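Local atomic coordinates of molybdopterin adenylyltransferase (PDB entry 4XCW), a protein that probably adenylylates molybdopterin with ATP, the step that prepares the pterin for metal insertion in molybdenum cofactor biosynthesis. Residues E57-L60 with I61-D65; G79-L82 with R83-T86; F101-L104 with M105-T108; I152-C155 with V156-I159. All coordinates share one frame; numbering follows the deposited sequence.

Contact 1 of 4, residues E57-L60 with I61-D65; sequences EKSL and IKMCD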
ATOM      1  N   GLU B  57      18.660  12.132  -4.236  1.00 27.55           N
ATOM      2  CA  GLU B  57      19.070  11.468  -2.998  1.00 27.29           C
ATOM      3  C   GLU B  57      20.032  12.350  -2.216  1.00 27.08           C
ATOM      4  O   GLU B  57      19.861  12.564  -1.021  1.00 29.34           O
ATOM      5  CB  GLU B  57      19.730  10.121  -3.288  1.00 32.41           C
ATOM      6  CG  GLU B  57      18.797   9.082  -3.886  1.00 32.76           C
ATOM      7  CD  GLU B  57      19.487   7.758  -4.129  1.00 40.83           C
ATOM      8  OE1 GLU B  57      20.589   7.548  -3.574  1.00 40.73           O
ATOM      9  OE2 GLU B  57      18.922   6.926  -4.871  1.00 43.88           O
ATOM     10  N   LYS B  58      21.052  12.857  -2.903  1.00 29.56           N
ATOM     11  CA  LYS B  58      22.041  13.717  -2.267  1.00 30.60           C
ATOM     12  C   LYS B  58      21.418  14.957  -1.644  1.00 29.96           C
ATOM     13  O   LYS B  58      21.809  15.374  -0.561  1.00 32.31           O
ATOM     14  CB  LYS B  58      23.108  14.126  -3.279  1.00 32.73           C
ATOM     15  CG  LYS B  58      24.108  13.031  -3.591  1.00 41.65           C
ATOM     16  CD  LYS B  58      25.140  13.510  -4.595  1.00 47.44           C
ATOM     17  CE  LYS B  58      26.242  12.484  -4.795  1.00 53.91           C
ATOM     18  NZ  LYS B  58      27.203  12.917  -5.844  1.00 61.45           N
ATOM     19  N   SER B  59      20.450  15.549  -2.335  1.00 33.52           N
ATOM     20  CA  SER B  59      19.765  16.740  -1.837  0.50 31.27           C
ATOM     21  C   SER B  59      18.949  16.428  -0.590  1.00 29.40           C
ATOM     22  O   SER B  59      19.012  17.151   0.403  1.00 28.88           O
ATOM     23  CB  SER B  59      18.857  17.331  -2.916  0.50 30.91           C
ATOM     24  OG  SER B  59      18.204  18.500  -2.445  0.50 28.24           O
ATOM     25  N   LEU B  60      18.172  15.350  -0.652  1.00 25.00           N
ATOM     26  CA  LEU B  60      17.391  14.912   0.501  1.00 24.41           C
ATOM     27  C   LEU B  60      18.307  14.649   1.694  1.00 26.43           C
ATOM     28  O   LEU B  60      18.023  15.059   2.819  1.00 26.25           O
ATOM     29  CB  LEU B  60      16.592  13.650   0.171  1.00 22.91           C
ATOM     30  CG  LEU B  60      15.400  13.803  -0.773  1.00 23.08           C
ATOM     31  CD1 LEU B  60      14.845  12.438  -1.138  1.00 22.48           C
ATOM     32  CD2 LEU B  60      14.329  14.668  -0.127  1.00 22.58           C
ATOM     33  N   ILE B  61      19.417  13.966   1.438  1.00 29.53           N
ATOM     34  CA  ILE B  61      20.340  13.622   2.506  1.00 29.21           C
ATOM     35  C   ILE B  61      20.932  14.888   3.125  1.00 29.20           C
ATOM     36  O   ILE B  61      21.063  14.986   4.346  1.00 29.40           O
ATOM     37  CB  ILE B  61      21.448  12.679   1.994  1.00 31.63           C
ATOM     38  CG1 ILE B  61      20.850  11.296   1.713  1.00 30.71           C
ATOM     39  CG2 ILE B  61      22.589  12.575   3.002  1.00 34.17           C
ATOM     40  CD1 ILE B  61      21.792  10.333   1.038  1.00 32.38           C
ATOM     41  N   LYS B  62      21.243  15.872   2.289  1.00 29.70           N
ATOM     42  CA  LYS B  62      21.821  17.123   2.776  1.00 31.88           C
ATOM     43  C   LYS B  62      20.810  17.877   3.639  1.00 28.80           C
ATOM     44  O   LYS B  62      21.158  18.418   4.688  1.00 33.28           O
ATOM     45  CB  LYS B  62      22.293  17.993   1.601  1.00 34.33           C
ATOM     46  CG  LYS B  62      22.850  19.356   1.998  1.00 42.72           C
ATOM     47  CD  LYS B  62      23.546  20.036   0.823  1.00 51.59           C
ATOM     48  CE  LYS B  62      22.639  20.114  -0.398  1.00 53.34           C
ATOM     49  NZ  LYS B  62      23.287  20.805  -1.552  1.00 59.05           N
ATOM     50  N   MET B  63      19.552  17.901   3.207  1.00 29.29           N
ATOM     51  CA  MET B  63      18.522  18.614   3.960  1.00 29.76           C
ATOM     52  C   MET B  63      18.295  17.978   5.332  1.00 30.68           C
ATOM     53  O   MET B  63      18.184  18.683   6.340  1.00 29.61           O
ATOM     54  CB  MET B  63      17.213  18.666   3.171  1.00 30.57           C
ATOM     55  CG  MET B  63      17.265  19.583   1.945  1.00 33.15           C
ATOM     56  SD  MET B  63      15.742  19.501   0.960  1.00 31.47           S
ATOM     57  CE  MET B  63      16.083  20.708  -0.321  1.00 26.92           C
ATOM     58  N   CYS B  64      18.248  16.648   5.372  1.00 26.42           N
ATOM     59  CA  CYS B  64      18.081  15.932   6.636  1.00 27.96           C
ATOM     60  C   CYS B  64      19.325  16.014   7.519  1.00 31.27           C
ATOM     61  O   CYS B  64      19.242  16.390   8.695  1.00 32.09           O
ATOM     62  CB  CYS B  64      17.744  14.460   6.384  1.00 25.91           C
ATOM     63  SG  CYS B  64      16.187  14.185   5.546  1.00 26.75           S
ATOM     64  N   ASP B  65      20.475  15.657   6.948  1.00 30.75           N
ATOM     65  CA  ASP B  65      21.697  15.477   7.731  1.00 33.87           C
ATOM     66  C   ASP B  65      22.439  16.778   8.038  1.00 37.45           C
ATOM     67  O   ASP B  65      22.862  16.999   9.175  1.00 41.60           O
ATOM     68  CB  ASP B  65      22.656  14.521   7.017  1.00 34.75           C
ATOM     69  CG  ASP B  65      22.097  13.111   6.876  1.00 34.68           C
ATOM     70  OD1 ASP B  65      20.901  12.897   7.168  1.00 31.50           O
ATOM     71  OD2 ASP B  65      22.869  12.218   6.462  1.00 30.78           O
TER

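Contact 2 of 4, residues G79-L82 with R83-T86; sequences GPAL and RDIT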
ATOM      1  N   GLY B  79       4.792  10.447 -10.751  1.00 26.56           N
ATOM      2  CA  GLY B  79       3.841   9.661 -11.522  1.00 25.60           C
ATOM      3  C   GLY B  79       4.471   8.413 -12.110  1.00 29.33           C
ATOM      4  O   GLY B  79       5.546   7.984 -11.671  1.00 29.61           O
ATOM      5  N   PRO B  80       3.801   7.806 -13.100  1.00 25.32           N
ATOM      6  CA  PRO B  80       4.278   6.569 -13.733  1.00 24.83           C
ATOM      7  C   PRO B  80       5.308   6.785 -14.832  1.00 26.64           C
ATOM      8  O   PRO B  80       5.827   5.803 -15.367  1.00 28.01           O
ATOM      9  CB  PRO B  80       3.003   5.970 -14.326  1.00 29.23           C
ATOM     10  CG  PRO B  80       2.152   7.155 -14.627  1.00 30.75           C
ATOM     11  CD  PRO B  80       2.443   8.166 -13.543  1.00 30.14           C
ATOM     12  N   ALA B  81       5.593   8.040 -15.170  1.00 25.86           N
ATOM     13  CA  ALA B  81       6.462   8.335 -16.307  1.00 28.27           C
ATOM     14  C   ALA B  81       7.933   8.046 -16.003  1.00 29.33           C
ATOM     15  O   ALA B  81       8.342   7.987 -14.845  1.00 29.28           O
ATOM     16  CB  ALA B  81       6.289   9.779 -16.746  1.00 23.96           C
ATOM     17  N   LEU B  82       8.712   7.886 -17.068  1.00 29.93           N
ATOM     18  CA  LEU B  82      10.093   7.419 -16.987  1.00 30.34           C
ATOM     19  C   LEU B  82      10.963   8.208 -16.014  1.00 29.73           C
ATOM     20  O   LEU B  82      11.666   7.623 -15.189  1.00 31.03           O
ATOM     21  CB  LEU B  82      10.726   7.448 -18.379  1.00 35.24           C
ATOM     22  CG  LEU B  82      12.207   7.084 -18.498  1.00 41.76           C
ATOM     23  CD1 LEU B  82      12.458   5.684 -17.971  1.00 43.71           C
ATOM     24  CD2 LEU B  82      12.662   7.202 -19.942  1.00 43.31           C
ATOM     25  N   ARG B  83      10.924   9.534 -16.108  1.00 29.76           N
ATOM     26  CA  ARG B  83      11.815  10.359 -15.293  1.00 29.93           C
ATOM     27  C   ARG B  83      11.181  10.819 -13.979  1.00 31.55           C
ATOM     28  O   ARG B  83      11.710  11.708 -13.305  1.00 31.16           O
ATOM     29  CB  ARG B  83      12.291  11.566 -16.104  1.00 34.89           C
ATOM     30  CG  ARG B  83      13.141  11.176 -17.291  1.00 39.25           C
ATOM     31  CD  ARG B  83      13.713  12.392 -17.997  1.00 42.54           C
ATOM     32  NE  ARG B  83      14.537  13.198 -17.102  1.00 43.86           N
ATOM     33  CZ  ARG B  83      15.826  12.973 -16.880  1.00 47.79           C
ATOM     34  NH1 ARG B  83      16.434  11.958 -17.481  1.00 53.07           N
ATOM     35  NH2 ARG B  83      16.507  13.757 -16.057  1.00 47.41           N
ATOM     36  N   ASP B  84      10.058  10.206 -13.609  1.00 29.38           N
ATOM     37  CA  ASP B  84       9.456  10.452 -12.298  1.00 26.00           C
ATOM     38  C   ASP B  84      10.119   9.568 -11.239  1.00 29.81           C
ATOM     39  O   ASP B  84       9.590   8.516 -10.871  1.00 30.10           O
ATOM     40  CB  ASP B  84       7.943  10.199 -12.327  1.00 24.38           C
ATOM     41  CG  ASP B  84       7.194  11.207 -13.172  1.00 29.88           C
ATOM     42  OD1 ASP B  84       7.823  12.145 -13.695  1.00 34.46           O
ATOM     43  OD2 ASP B  84       5.961  11.070 -13.304  1.00 38.07           O
ATOM     44  N   ILE B  85      11.282   9.991 -10.755  1.00 29.31           N
ATOM     45  CA  ILE B  85      12.087   9.128  -9.894  1.00 27.24           C
ATOM     46  C   ILE B  85      12.187   9.628  -8.455  1.00 26.69           C
ATOM     47  O   ILE B  85      12.993   9.134  -7.669  1.00 26.98           O
ATOM     48  CB  ILE B  85      13.503   8.956 -10.487  1.00 31.36           C
ATOM     49  CG1 ILE B  85      14.069  10.304 -10.928  1.00 35.67           C
ATOM     50  CG2 ILE B  85      13.453   8.036 -11.692  1.00 33.54           C
ATOM     51  CD1 ILE B  85      14.711  11.096  -9.836  1.00 38.50           C
ATOM     52  N   THR B  86      11.357  10.604  -8.106  1.00 23.11           N
ATOM     53  CA  THR B  86      11.372  11.156  -6.754  1.00 20.31           C
ATOM     54  C   THR B  86      10.986  10.137  -5.659  1.00 22.73           C
ATOM     55  O   THR B  86      11.656  10.083  -4.627  1.00 23.31           O
ATOM     56  CB  THR B  86      10.454  12.400  -6.668  1.00 23.47           C
ATOM     57  OG1 THR B  86      10.913  13.377  -7.613  1.00 26.82           O
ATOM     58  CG2 THR B  86      10.493  13.003  -5.267  1.00 22.17           C
TER
HETATM   59  O   HOH W   1       7.210   7.946  -9.559  1.00 24.57           O

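Contact 3 of 4, residues F101-L104 with M105-T108; sequences FGEL and MRMT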
ATOM      1  N   PHE B 101       0.743   7.541   4.661  1.00 23.94           N
ATOM      2  CA  PHE B 101       0.771   8.840   3.992  1.00 24.70           C
ATOM      3  C   PHE B 101       0.420   8.692   2.526  1.00 23.63           C
ATOM      4  O   PHE B 101      -0.411   9.429   2.016  1.00 21.13           O
ATOM      5  CB  PHE B 101       2.142   9.502   4.114  1.00 20.75           C
ATOM      6  CG  PHE B 101       2.351  10.259   5.395  1.00 23.51           C
ATOM      7  CD1 PHE B 101       2.867   9.626   6.515  1.00 25.88           C
ATOM      8  CD2 PHE B 101       2.050  11.608   5.473  1.00 28.76           C
ATOM      9  CE1 PHE B 101       3.076  10.326   7.693  1.00 25.38           C
ATOM     10  CE2 PHE B 101       2.255  12.314   6.649  1.00 31.72           C
ATOM     11  CZ  PHE B 101       2.767  11.669   7.763  1.00 27.54           C
ATOM     12  N   GLY B 102       1.065   7.748   1.851  1.00 21.65           N
ATOM     13  CA  GLY B 102       0.767   7.480   0.450  1.00 21.45           C
ATOM     14  C   GLY B 102      -0.691   7.124   0.223  1.00 24.21           C
ATOM     15  O   GLY B 102      -1.310   7.549  -0.756  1.00 23.11           O
ATOM     16  N   GLU B 103      -1.248   6.336   1.135  1.00 22.32           N
ATOM     17  CA  GLU B 103      -2.653   5.960   1.049  1.00 23.04           C
ATOM     18  C   GLU B 103      -3.571   7.172   1.148  1.00 25.25           C
ATOM     19  O   GLU B 103      -4.483   7.346   0.329  1.00 27.42           O
ATOM     20  CB  GLU B 103      -2.994   4.956   2.150  1.00 29.93           C
ATOM     21  CG  GLU B 103      -2.371   3.597   1.921  1.00 31.12           C
ATOM     22  CD  GLU B 103      -2.344   2.739   3.166  1.00 32.98           C
ATOM     23  OE1 GLU B 103      -2.844   3.186   4.230  1.00 30.25           O
ATOM     24  OE2 GLU B 103      -1.809   1.615   3.077  1.00 33.10           O
ATOM     25  N   LEU B 104      -3.324   8.014   2.142  1.00 23.20           N
ATOM     26  CA  LEU B 104      -4.197   9.150   2.386  1.00 24.66           C
ATOM     27  C   LEU B 104      -4.064  10.204   1.292  1.00 23.64           C
ATOM     28  O   LEU B 104      -5.051  10.822   0.910  1.00 26.35           O
ATOM     29  CB  LEU B 104      -3.906   9.772   3.754  1.00 23.27           C
ATOM     30  CG  LEU B 104      -4.783  10.981   4.104  1.00 26.84           C
ATOM     31  CD1 LEU B 104      -6.248  10.599   4.046  1.00 33.12           C
ATOM     32  CD2 LEU B 104      -4.417  11.555   5.474  1.00 32.19           C
ATOM     33  N   MET B 105      -2.848  10.415   0.786  1.00 23.76           N
ATOM     34  CA  MET B 105      -2.665  11.426  -0.254  1.00 24.75           C
ATOM     35  C   MET B 105      -3.398  11.018  -1.540  1.00 26.25           C
ATOM     36  O   MET B 105      -4.017  11.857  -2.198  1.00 25.53           O
ATOM     37  CB  MET B 105      -1.173  11.679  -0.525  1.00 23.22           C
ATOM     38  CG  MET B 105      -0.453  12.344   0.644  1.00 25.91           C
ATOM     39  SD  MET B 105       1.248  12.879   0.309  1.00 25.19           S
ATOM     40  CE  MET B 105       2.100  11.316   0.100  1.00 19.38           C
ATOM     41  N   ARG B 106      -3.357   9.732  -1.883  1.00 23.79           N
ATOM     42  CA  ARG B 106      -4.159   9.245  -3.007  1.00 23.44           C
ATOM     43  C   ARG B 106      -5.664   9.352  -2.753  1.00 30.55           C
ATOM     44  O   ARG B 106      -6.399   9.774  -3.643  1.00 32.41           O
ATOM     45  CB  ARG B 106      -3.802   7.797  -3.357  1.00 21.50           C
ATOM     46  CG  ARG B 106      -2.505   7.668  -4.149  1.00 22.20           C
ATOM     47  CD  ARG B 106      -2.216   6.233  -4.570  1.00 23.34           C
ATOM     48  NE  ARG B 106      -1.828   5.402  -3.430  1.00 27.36           N
ATOM     49  CZ  ARG B 106      -0.586   5.296  -2.966  1.00 28.32           C
ATOM     50  NH1 ARG B 106       0.402   5.969  -3.538  1.00 27.99           N
ATOM     51  NH2 ARG B 106      -0.333   4.515  -1.923  1.00 27.89           N
ATOM     52  N   MET B 107      -6.127   8.967  -1.561  1.00 30.33           N
ATOM     53  CA  MET B 107      -7.553   9.037  -1.239  0.50 31.57           C
ATOM     54  C   MET B 107      -8.058  10.470  -1.331  1.00 32.06           C
ATOM     55  O   MET B 107      -9.169  10.727  -1.813  1.00 38.19           O
ATOM     56  CB  MET B 107      -7.825   8.483   0.161  0.50 34.37           C
ATOM     57  CG  MET B 107      -7.521   7.012   0.323  0.50 36.01           C
ATOM     58  SD  MET B 107      -7.691   6.449   2.026  0.50 87.20           S
ATOM     59  CE  MET B 107      -6.952   4.824   1.909  0.50 44.47           C
ATOM     60  N   THR B 108      -7.234  11.399  -0.866  1.00 34.50           N
ATOM     61  CA  THR B 108      -7.568  12.815  -0.889  1.00 37.29           C
ATOM     62  C   THR B 108      -7.721  13.305  -2.326  1.00 36.02           C
ATOM     63  O   THR B 108      -8.698  13.974  -2.663  1.00 39.35           O
ATOM     64  CB  THR B 108      -6.493  13.643  -0.163  1.00 36.24           C
ATOM     65  OG1 THR B 108      -6.366  13.165   1.184  1.00 34.62           O
ATOM     66  CG2 THR B 108      -6.877  15.116  -0.135  1.00 41.96           C
TER

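Contact 4 of 4, residues I152-C155 with V156-I159; sequences IPYC and VDLI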
ATOM      1  N   ILE B 152       1.487  15.299  11.292  1.00 21.14           N
ATOM      2  CA  ILE B 152       2.919  15.584  11.158  1.00 23.31           C
ATOM      3  C   ILE B 152       3.618  15.995  12.478  1.00 22.54           C
ATOM      4  O   ILE B 152       4.678  15.448  12.805  1.00 24.27           O
ATOM      5  CB  ILE B 152       3.152  16.663  10.070  1.00 25.66           C
ATOM      6  CG1 ILE B 152       2.877  16.062   8.691  1.00 21.02           C
ATOM      7  CG2 ILE B 152       4.574  17.196  10.110  1.00 20.87           C
ATOM      8  CD1 ILE B 152       3.127  17.017   7.542  1.00 22.99           C
ATOM      9  N   PRO B 153       3.040  16.937  13.247  1.00 24.04           N
ATOM     10  CA  PRO B 153       3.751  17.297  14.485  1.00 23.92           C
ATOM     11  C   PRO B 153       4.014  16.116  15.429  1.00 24.36           C
ATOM     12  O   PRO B 153       5.098  16.021  16.003  1.00 25.82           O
ATOM     13  CB  PRO B 153       2.803  18.301  15.142  1.00 24.02           C
ATOM     14  CG  PRO B 153       2.076  18.918  14.001  1.00 27.58           C
ATOM     15  CD  PRO B 153       1.850  17.784  13.045  1.00 25.61           C
ATOM     16  N   TYR B 154       3.036  15.231  15.588  1.00 25.01           N
ATOM     17  CA  TYR B 154       3.229  14.067  16.440  1.00 24.49           C
ATOM     18  C   TYR B 154       4.285  13.150  15.841  1.00 24.08           C
ATOM     19  O   TYR B 154       5.109  12.599  16.563  1.00 25.93           O
ATOM     20  CB  TYR B 154       1.925  13.308  16.635  1.00 23.42           C
ATOM     21  CG  TYR B 154       2.009  12.148  17.603  1.00 25.43           C
ATOM     22  CD1 TYR B 154       2.524  12.320  18.881  1.00 29.76           C
ATOM     23  CD2 TYR B 154       1.541  10.888  17.248  1.00 27.84           C
ATOM     24  CE1 TYR B 154       2.582  11.269  19.772  1.00 33.06           C
ATOM     25  CE2 TYR B 154       1.595   9.836  18.129  1.00 33.68           C
ATOM     26  CZ  TYR B 154       2.118  10.030  19.388  1.00 33.19           C
ATOM     27  OH  TYR B 154       2.174   8.980  20.264  1.00 36.16           O
ATOM     28  N   CYS B 155       4.256  12.987  14.518  1.00 23.38           N
ATOM     29  CA  CYS B 155       5.264  12.157  13.854  1.00 24.01           C
ATOM     30  C   CYS B 155       6.665  12.698  14.110  1.00 27.60           C
ATOM     31  O   CYS B 155       7.593  11.942  14.393  1.00 26.56           O
ATOM     32  CB  CYS B 155       5.021  12.084  12.344  1.00 21.37           C
ATOM     33  SG  CYS B 155       6.075  10.853  11.501  1.00 25.02           S
ATOM     34  N   VAL B 156       6.812  14.014  13.999  1.00 24.68           N
ATOM     35  CA  VAL B 156       8.108  14.652  14.207  1.00 24.82           C
ATOM     36  C   VAL B 156       8.530  14.504  15.681  1.00 25.49           C
ATOM     37  O   VAL B 156       9.711  14.288  15.970  1.00 23.48           O
ATOM     38  CB  VAL B 156       8.072  16.137  13.765  1.00 26.90           C
ATOM     39  CG1 VAL B 156       9.335  16.888  14.202  1.00 23.36           C
ATOM     40  CG2 VAL B 156       7.903  16.220  12.253  1.00 23.60           C
ATOM     41  N   ASP B 157       7.567  14.571  16.603  1.00 24.52           N
ATOM     42  CA  ASP B 157       7.848  14.292  18.022  1.00 25.39           C
ATOM     43  C   ASP B 157       8.434  12.894  18.213  1.00 28.33           C
ATOM     44  O   ASP B 157       9.429  12.715  18.918  1.00 26.12           O
ATOM     45  CB  ASP B 157       6.593  14.384  18.895  1.00 26.71           C
ATOM     46  CG  ASP B 157       6.012  15.776  18.969  1.00 30.97           C
ATOM     47  OD1 ASP B 157       6.692  16.745  18.574  1.00 32.51           O
ATOM     48  OD2 ASP B 157       4.860  15.887  19.444  1.00 30.69           O
ATOM     49  N   LEU B 158       7.794  11.901  17.598  1.00 24.81           N
ATOM     50  CA  LEU B 158       8.167  10.506  17.808  1.00 26.19           C
ATOM     51  C   LEU B 158       9.549  10.159  17.271  1.00 25.71           C
ATOM     52  O   LEU B 158      10.199   9.257  17.791  1.00 28.09           O
ATOM     53  CB  LEU B 158       7.138   9.572  17.169  1.00 28.55           C
ATOM     54  CG  LEU B 158       5.747   9.555  17.798  1.00 27.41           C
ATOM     55  CD1 LEU B 158       4.799   8.678  16.986  1.00 25.80           C
ATOM     56  CD2 LEU B 158       5.833   9.075  19.232  1.00 25.87           C
ATOM     57  N   ILE B 159       9.979  10.856  16.220  1.00 23.25           N
ATOM     58  CA  ILE B 159      11.303  10.624  15.636  1.00 25.74           C
ATOM     59  C   ILE B 159      12.349  11.568  16.238  1.00 29.76           C
ATOM     60  O   ILE B 159      13.500  11.611  15.798  1.00 31.59           O
ATOM     61  CB  ILE B 159      11.275  10.784  14.094  1.00 21.94           C
ATOM     62  CG1 ILE B 159      11.106  12.245  13.688  1.00 23.72           C
ATOM     63  CG2 ILE B 159      10.187   9.916  13.484  1.00 24.83           C
ATOM     64  CD1 ILE B 159      10.883  12.434  12.170  1.00 22.82           C
TER

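Contact 1 of 4, residues E57-L60 with I61-D65
Met63 reaches back along its own helix to Ser59, one turn earlier, and nearly every atom of its side chain meets something there. Met63 CB lies 3.6 Å from Ser59 O, and Met63 CG is closer to that oxygen, at 3.4 Å. A chi1 of -70° sets CG beside the Met63 backbone N, the side that faces the turn holding Ser59. From CG the chain runs extended: Met63 SD passes the same carbonyl oxygen at a looser distance, and Met63 CE finishes 3.7 Å from Ser59 OG. That last approach is a methyl against a hydroxyl that is hydrogen-bonded to Glu47. Ser59 is modelled in two conformers, so the distance describes one of them.

Four i to i+4 hydrogen bonds define the alpha-helical backbone here. Ile61 N to Glu57 O is 2.9 Å, with an N-H...O angle of 160°, and Cys64 N to Leu60 O is the straightest of the four at 167°. The helix includes a wider, pi-type turn at 62-65. The segments belong to helix 53-66, which packs on the central sheet of this alpha/beta molybdopterin-binding fold: Leu60, Met63 and Cys64 all rest on Val72 of strand 71-75.

On another side of the helix, Ile61 lays its longer branch over Glu57 O, with Ile61 CG1 at 3.2 Å and Ile61 CD1 at 3.6 Å, and also touches Val93 of helix 86-93. The carboxylate of Glu57 forms a salt bridge with Arg53, while Lys62 directs its amine to Glu47, the residue that also binds the Ser59 hydroxyl.

Contact 2 of 4, residues G79-L82 with R83-T86
Gly79 meets Asp84 through two routes, one direct and one through water. Gly79 N lies 2.9 Å from Asp84 OD2, but the N-H...O angle of 129° makes this a weak hydrogen bond. A water donates to Gly79 O at 2.7 Å and to Asp84 O at 2.8 Å, closing a bridge between the two backbones. Gly79 CA stands 3.1 Å from Asp84 OD2, which brings the carboxylate close against the glycine backbone.

Pro80 carries the chain to Ala81, and both pack against Leu158 of the second subunit. Ala81 CB rests 3.7 Å from Asp84 OD2. Ala81 O accepts from Asp84 N at 3.1 Å, the bond that closes a type I beta turn over residues 81-84. With chi1 of -68°, Asp84 CG lies beside its own N, which turns the carboxylate back toward Gly79. Asp84 is also the centre of an inverse gamma turn, in which Ile85 N bonds weakly to Arg83 O. Leu82 is the second residue of the beta turn, and its carbonyl accepts a hydrogen bond from Lys96 of the second subunit.

Arg83, next in the turn, points its guanidinium away to salt bridges with Asp15 and Glu52. The loop links strand 71-75 to helix 86-93, with Ile85 as the N-cap residue of that helix and its side chain packed on Ile56 of helix 53-66.

Contact 3 of 4, residues F101-L104 with M105-T108
Residues 101-108 form an uninterrupted alpha helix, in which Met105, Arg106, Met107 and Thr108 each donate N-H to the carbonyl four residues back, at N-H...O angles of 156° to 165°. This is part of helix 99-110 of the molybdopterin-binding fold, and it serves trimer assembly: one side packs on the chain's own core, while another meets the second and third subunits.

Facing the core, Met105 curls back over Phe101. Met105 CG is 3.2 Å from Phe101 O, and a bend at chi3 (-68°) brings Met105 CE to 4.4 Å from Phe101 CB. Met105 also packs on helix 138-148, and both residues touch Ile132 of strand 129-134.

Arg106 folds its guanidinium back over the preceding turn, where Gly102 O stands 3.2 Å above the plane, over its centre. The N-H groups therefore do not point at that oxygen; NH2 makes a salt bridge with Glu103 of the second subunit, and NH1 bonds to Ser119 O. Glu103 in turn pairs with Arg106 of the third subunit. Met107 passes Glu103 O, with CG near it, and ends with Met107 CE 4.0 Å from Glu103 CB. It packs on Met107 of both other subunits and has two conformers, one of which is described.

Leu104 O is gripped twice by Thr108, whose N (2.9 Å) and OG1 (2.7 Å) approach from opposite faces of the carbonyl plane.

Contact 4 of 4, residues I152-C155 with V156-I159
The shortest polar bond across this helical turn joins Val156 N to Ile152 O, at 2.8 Å and with a nearly straight N-H...O angle of 162°. Beside this bond the same two residues also touch through Val156 CG2 and Ile152 CG2, methyl groups 4.1 Å apart. Asp157 N, Leu158 N and Ile159 N repeat the i to i+4 pattern with Pro153 O, Tyr154 O and Cys155 O. The bond from Ile159 N to Cys155 O is the longest of the four, at 3.2 Å, where Ile159 leaves helical phi/psi.

The main side-chain contact is between Tyr154 and Leu158. Leu158 CD1 lies over one face of the phenol ring, 4.0 Å from its centroid and 25° off the normal, which is CH-pi geometry. The methyl is displaced toward the rim, and the ring atom nearest to Leu158 CD1 is Tyr154 CE2 at 3.6 Å. The other branch, Leu158 CD2, reaches the hydroxyl end, 3.8 Å from Tyr154 OH. Tyr154 takes part because its chi1 of -175° swings the ring beside its carbonyl carbon, toward the following turn.

At the edge of the same ring, near its plane, Asp157 OD2 lies 4.3 Å from Tyr154 CD1; this carboxylate forms a salt bridge with Arg175. Ile152 and Cys155 pack on Leu130 of strand 129-134, and Leu158 and Ile159 press on Pro80 of the third subunit. The arrangement is that of a short helix, 152-158, largely buried between the sheet of its own molybdopterin-binding fold and a neighbouring subunit of the trimer.

How the contacts relate
Contacts 1, 3 and 4 are largely buried turns of alpha helix, whereas contact 2 is a surface loop closed by a beta turn and a water bridge. Contacts 1 and 3 lie on opposite sides of the chain's centre, their own centres about 24 Å apart. All three helical contacts touch strand 129-134, contacts 3 and 4 at Leu130 and Ile132, contact 1 at Ser129 and Ile131, and so on the other face. Contact 1 touches no other chain, contact 3 uses intersubunit salt bridges and methionine packing, and contact 4 packs apolar groups. Contacts 2 and 4, about 29 Å apart centre to centre within one chain, meet across the trimer interface through Pro80 and Leu158.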